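Local coordinates for carbohydrate deacetylase (Enterococcus faecalis, PDB 2I5I), which probably removes acetyl groups from acetylated carbohydrates as a magnesium-dependent hydrolase, a step in the breakdown of oligosaccharides, at residues 14-19 and 224-229; 220-223 and 228-231. One frame throughout, in Å; residues are numbered along the deposited sequence.

Contact 1. Residues 14-19 and 224-229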
loop_
_atom_site.group_PDB
_atom_site.type_symbol
_atom_site.label_atom_id
_atom_site.label_comp_id
_atom_site.label_asym_id
_atom_site.label_seq_id
_atom_site.Cartn_x
_atom_site.Cartn_y
_atom_site.Cartn_z
ATOM N N PHE A 14 22.052 4.484 -6.633
ATOM C CA PHE A 14 20.845 4.262 -5.797
ATOM C C PHE A 14 21.225 3.706 -4.446
ATOM O O PHE A 14 22.095 2.839 -4.324
ATOM C CB PHE A 14 19.866 3.344 -6.523
ATOM C CG PHE A 14 18.420 3.486 -6.053
ATOM C CD1 PHE A 14 17.752 4.687 -6.270
ATOM C CD2 PHE A 14 17.793 2.428 -5.429
ATOM C CE1 PHE A 14 16.438 4.812 -5.838
ATOM C CE2 PHE A 14 16.473 2.545 -5.000
ATOM C CZ PHE A 14 15.816 3.736 -5.228
ATOM N N GLY A 15 20.612 4.174 -3.352
ATOM C CA GLY A 15 20.937 3.714 -2.026
ATOM C C GLY A 15 22.215 4.288 -1.451
ATOM O O GLY A 15 22.581 3.938 -0.327
ATOM N N TYR A 16 22.903 5.153 -2.191
ATOM C CA TYR A 16 24.142 5.749 -1.719
ATOM C C TYR A 16 23.883 6.493 -0.416
ATOM O O TYR A 16 24.494 6.260 0.630
ATOM C CB TYR A 16 24.710 6.645 -2.805
ATOM C CG TYR A 16 26.144 7.086 -2.663
ATOM C CD1 TYR A 16 27.030 6.476 -1.783
ATOM C CD2 TYR A 16 26.604 8.140 -3.439
ATOM C CE1 TYR A 16 28.333 6.924 -1.696
ATOM C CE2 TYR A 16 27.914 8.586 -3.354
ATOM C CZ TYR A 16 28.772 7.970 -2.476
ATOM O OH TYR A 16 30.080 8.413 -2.389
ATOM N N THR A 17 22.951 7.444 -0.484
ATOM C CA THR A 17 22.473 8.151 0.707
ATOM C C THR A 17 20.974 8.422 0.556
ATOM O O THR A 17 20.446 8.404 -0.562
ATOM C CB THR A 17 23.256 9.426 1.024
ATOM O OG1 THR A 17 22.544 10.585 0.593
ATOM C CG2 THR A 17 24.579 9.624 0.267
ATOM N N PRO A 18 20.259 8.662 1.645
ATOM C CA PRO A 18 18.815 8.950 1.536
ATOM C C PRO A 18 18.437 10.014 0.521
ATOM O O PRO A 18 17.458 9.861 -0.202
ATOM C CB PRO A 18 18.479 9.421 2.972
ATOM C CG PRO A 18 19.400 8.565 3.795
ATOM C CD PRO A 18 20.712 8.671 3.030
ATOM N N ALA A 19 19.150 11.132 0.398
ATOM C CA ALA A 19 18.825 12.161 -0.560
ATOM C C ALA A 19 19.200 11.813 -2.003
ATOM O O ALA A 19 18.553 12.265 -2.937
ATOM C CB ALA A 19 19.531 13.478 -0.224
ATOM N N ASN A 224 29.413 14.507 2.762
ATOM C CA ASN A 224 30.470 13.931 3.568
ATOM C C ASN A 224 31.288 12.917 2.756
ATOM O O ASN A 224 32.449 12.685 3.061
ATOM C CB ASN A 224 29.888 13.224 4.784
ATOM C CG ASN A 224 29.367 14.197 5.849
ATOM O OD1 ASN A 224 29.632 15.388 5.812
ATOM N ND2 ASN A 224 28.617 13.645 6.794
ATOM N N GLN A 225 30.619 12.339 1.761
ATOM C CA GLN A 225 31.027 11.101 1.141
ATOM C C GLN A 225 31.418 11.200 -0.318
ATOM O O GLN A 225 32.219 10.362 -0.753
ATOM C CB GLN A 225 29.886 10.055 1.271
ATOM C CG GLN A 225 30.360 8.960 2.235
ATOM C CD GLN A 225 31.451 8.158 1.539
ATOM O OE1 GLN A 225 32.621 8.146 1.898
ATOM N NE2 GLN A 225 31.082 7.481 0.464
ATOM N N SER A 226 30.856 12.180 -1.023
ATOM C CA SER A 226 31.292 12.349 -2.392
ATOM C C SER A 226 31.744 13.739 -2.800
ATOM O O SER A 226 31.049 14.731 -2.613
ATOM C CB SER A 226 30.128 11.985 -3.347
ATOM O OG SER A 226 30.758 11.426 -4.490
ATOM N N GLY A 227 32.920 13.770 -3.437
ATOM C CA GLY A 227 33.380 14.984 -4.070
ATOM C C GLY A 227 32.510 15.447 -5.221
ATOM O O GLY A 227 32.570 16.634 -5.522
ATOM N N TYR A 228 31.720 14.569 -5.836
ATOM C CA TYR A 228 30.742 14.965 -6.842
ATOM C C TYR A 228 29.393 15.161 -6.147
ATOM O O TYR A 228 28.642 14.207 -5.946
ATOM C CB TYR A 228 30.588 13.944 -7.971
ATOM C CG TYR A 228 29.827 14.439 -9.186
ATOM C CD1 TYR A 228 30.202 15.588 -9.869
ATOM C CD2 TYR A 228 28.713 13.775 -9.687
ATOM C CE1 TYR A 228 29.517 16.059 -10.983
ATOM C CE2 TYR A 228 28.021 14.224 -10.794
ATOM C CZ TYR A 228 28.422 15.367 -11.450
ATOM O OH TYR A 228 27.738 15.831 -12.547
ATOM N N CYS A 229 29.124 16.402 -5.778
ATOM C CA CYS A 229 27.969 16.664 -4.909
ATOM C C CYS A 229 26.994 17.645 -5.524
ATOM O O CYS A 229 25.958 17.270 -6.079
ATOM C CB CYS A 229 28.510 17.166 -3.566
ATOM S SG CYS A 229 27.236 17.406 -2.302
HETATM O O HOH W 1 31.483 9.049 -4.870
#
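Tyr16 meets the end of helix 220-225 with its phenol oxygen, which comes up against the last helical residue, Gln225, on one hand and Ser226 on the other. Its ring carbon CG lies anti to the backbone N (chi1 -165°), which carries the ring out of the 14-19 turn and across to the second segment. The Gln225 chain folds at chi2, and its amide plane stands almost perpendicular to the Tyr16 ring, 88° apart, near the ring edge that carries CE1. The aliphatic root of this side chain is also close, with Gln225 CB 4.0 Å from Tyr16 OH. Ser226 approaches obliquely on the CE2 side: its CB is 3.7 Å from Tyr16 OH and 4.1 Å from Tyr16 CE2. A water beside the two hydroxyls lies 2.9 Å from Tyr16 OH; its 2.5 Å from Ser226 OG is too short for a sound bond and doubtful. Leu69 adds further packing to the tyrosine. The side chain of Tyr16 runs about 5 Å from that of His130, a predicted magnesium ligand. A mostly apolar ring thus carries its one polar atom to a hydrated helix end, where a water may link it to the serine.

Contact 2. Residues 220-223 and 228-231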
loop_
_atom_site.group_PDB
_atom_site.type_symbol
_atom_site.label_atom_id
_atom_site.label_comp_id
_atom_site.label_asym_id
_atom_site.label_seq_id
_atom_site.Cartn_x
_atom_site.Cartn_y
_atom_site.Cartn_z
ATOM N N THR A 220 23.614 15.923 4.054
ATOM C CA THR A 220 24.987 16.004 4.554
ATOM C C THR A 220 25.723 14.693 4.271
ATOM O O THR A 220 26.934 14.715 4.109
ATOM C CB THR A 220 25.054 16.266 6.064
ATOM O OG1 THR A 220 24.290 15.253 6.739
ATOM C CG2 THR A 220 24.409 17.595 6.420
ATOM N N ILE A 221 24.982 13.588 4.242
ATOM C CA ILE A 221 25.642 12.295 4.012
ATOM C C ILE A 221 26.322 12.338 2.649
ATOM O O ILE A 221 27.493 11.986 2.529
ATOM C CB ILE A 221 24.681 11.117 4.145
ATOM C CG1 ILE A 221 23.937 11.110 5.492
ATOM C CG2 ILE A 221 25.364 9.771 3.954
ATOM C CD1 ILE A 221 22.490 10.747 5.287
ATOM N N LEU A 222 25.641 12.794 1.601
ATOM C CA LEU A 222 26.321 12.918 0.311
ATOM C C LEU A 222 27.510 13.858 0.401
ATOM O O LEU A 222 28.608 13.576 -0.089
ATOM C CB LEU A 222 25.336 13.399 -0.756
ATOM C CG LEU A 222 25.941 13.711 -2.125
ATOM C CD1 LEU A 222 26.640 12.500 -2.712
ATOM C CD2 LEU A 222 24.855 14.232 -3.059
ATOM N N GLN A 223 27.307 15.014 1.040
ATOM C CA GLN A 223 28.391 15.992 1.162
ATOM C C GLN A 223 29.637 15.416 1.829
ATOM O O GLN A 223 30.778 15.801 1.549
ATOM C CB GLN A 223 27.924 17.163 2.013
ATOM C CG GLN A 223 27.182 18.298 1.345
ATOM C CD GLN A 223 27.375 19.566 2.183
ATOM O OE1 GLN A 223 27.336 19.481 3.411
ATOM N NE2 GLN A 223 27.594 20.690 1.520
ATOM N N TYR A 228 31.720 14.569 -5.836
ATOM C CA TYR A 228 30.742 14.965 -6.842
ATOM C C TYR A 228 29.393 15.161 -6.147
ATOM O O TYR A 228 28.642 14.207 -5.946
ATOM C CB TYR A 228 30.588 13.944 -7.971
ATOM C CG TYR A 228 29.827 14.439 -9.186
ATOM C CD1 TYR A 228 30.202 15.588 -9.869
ATOM C CD2 TYR A 228 28.713 13.775 -9.687
ATOM C CE1 TYR A 228 29.517 16.059 -10.983
ATOM C CE2 TYR A 228 28.021 14.224 -10.794
ATOM C CZ TYR A 228 28.422 15.367 -11.450
ATOM O OH TYR A 228 27.738 15.831 -12.547
ATOM N N CYS A 229 29.124 16.402 -5.778
ATOM C CA CYS A 229 27.969 16.664 -4.909
ATOM C C CYS A 229 26.994 17.645 -5.524
ATOM O O CYS A 229 25.958 17.270 -6.079
ATOM C CB CYS A 229 28.510 17.166 -3.566
ATOM S SG CYS A 229 27.236 17.406 -2.302
HETATM N N MSE A 230 27.289 18.951 -5.482
HETATM C CA MSE A 230 26.322 19.944 -5.942
HETATM C C MSE A 230 25.895 19.773 -7.388
HETATM O O MSE A 230 24.711 20.090 -7.652
HETATM C CB MSE A 230 26.883 21.346 -5.698
HETATM C CG MSE A 230 27.001 21.823 -4.269
HETATM SE SE MSE A 230 25.666 21.506 -3.096
HETATM C CE MSE A 230 24.363 22.562 -3.738
ATOM N N PRO A 231 26.652 19.331 -8.377
ATOM C CA PRO A 231 26.076 19.220 -9.729
ATOM C C PRO A 231 24.946 18.194 -9.852
ATOM O O PRO A 231 24.139 18.243 -10.784
ATOM C CB PRO A 231 27.255 18.735 -10.585
ATOM C CG PRO A 231 28.464 19.171 -9.807
ATOM C CD PRO A 231 28.065 18.912 -8.373
#
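Two groups grip the phenol oxygen of Tyr228, the backbone N of Asp186 and the carboxylate of Glu235, while the carbonyl of the same residue faces Leu222. That carbonyl oxygen, Tyr228 O, lies 4.2 Å from Leu222 CD1 and is hydrogen-bonded to Arg232. With its CB directed away from segment 220-223, the tyrosine leaves the packing against the helix chiefly to the next residue, Cys229. Here the torsion matters: SG is anti to the backbone N (chi1 -175°), and the thiol extends into the angle between two consecutive helical residues. On one flank it touches the branch point of leucine, Cys229 SG to Leu222 CG being 3.9 Å, with Leu222 CD2 at 4.0 Å. On the other it rests on the CG methylene of Gln223, 3.8 Å from Cys229 SG. The backbones come close at the same place, with Gln223 CA and Cys229 CA 6.1 Å apart. Beyond it, Gln223 packs on Ile233 of the second subunit, and Met230 on Gln223 of that subunit. No hydrogen bond crosses; this is a helix-to-helix connection packing back on the helix it has just left, within the excursion that follows parallel strand 208-213 of the YdjC-like fold.

Contacts 1 and 2 lie only 6 Å apart, centre to centre, and treat helix 220-225 from two directions: 14-19 reaches its last turn, while 228-231 doubles back on its flank. They touch directly, Pro18 CD lying 3.5 Å from Ile221 CD1 and Thr17 CB 3.6 Å from Ile221 CG2, with Tyr16 CE2 a further 4.2 Å touch on Leu222 CD1. Asp219 ties the two helix starts together, its carboxylate binding the backbone N of Ala19 and of Leu222. Tyr16 touches residues of the possible metal site, and Leu222 lies near without touching; the Tyr228 side chain is about 9 Å from that of His130. Both contacts border the second subunit.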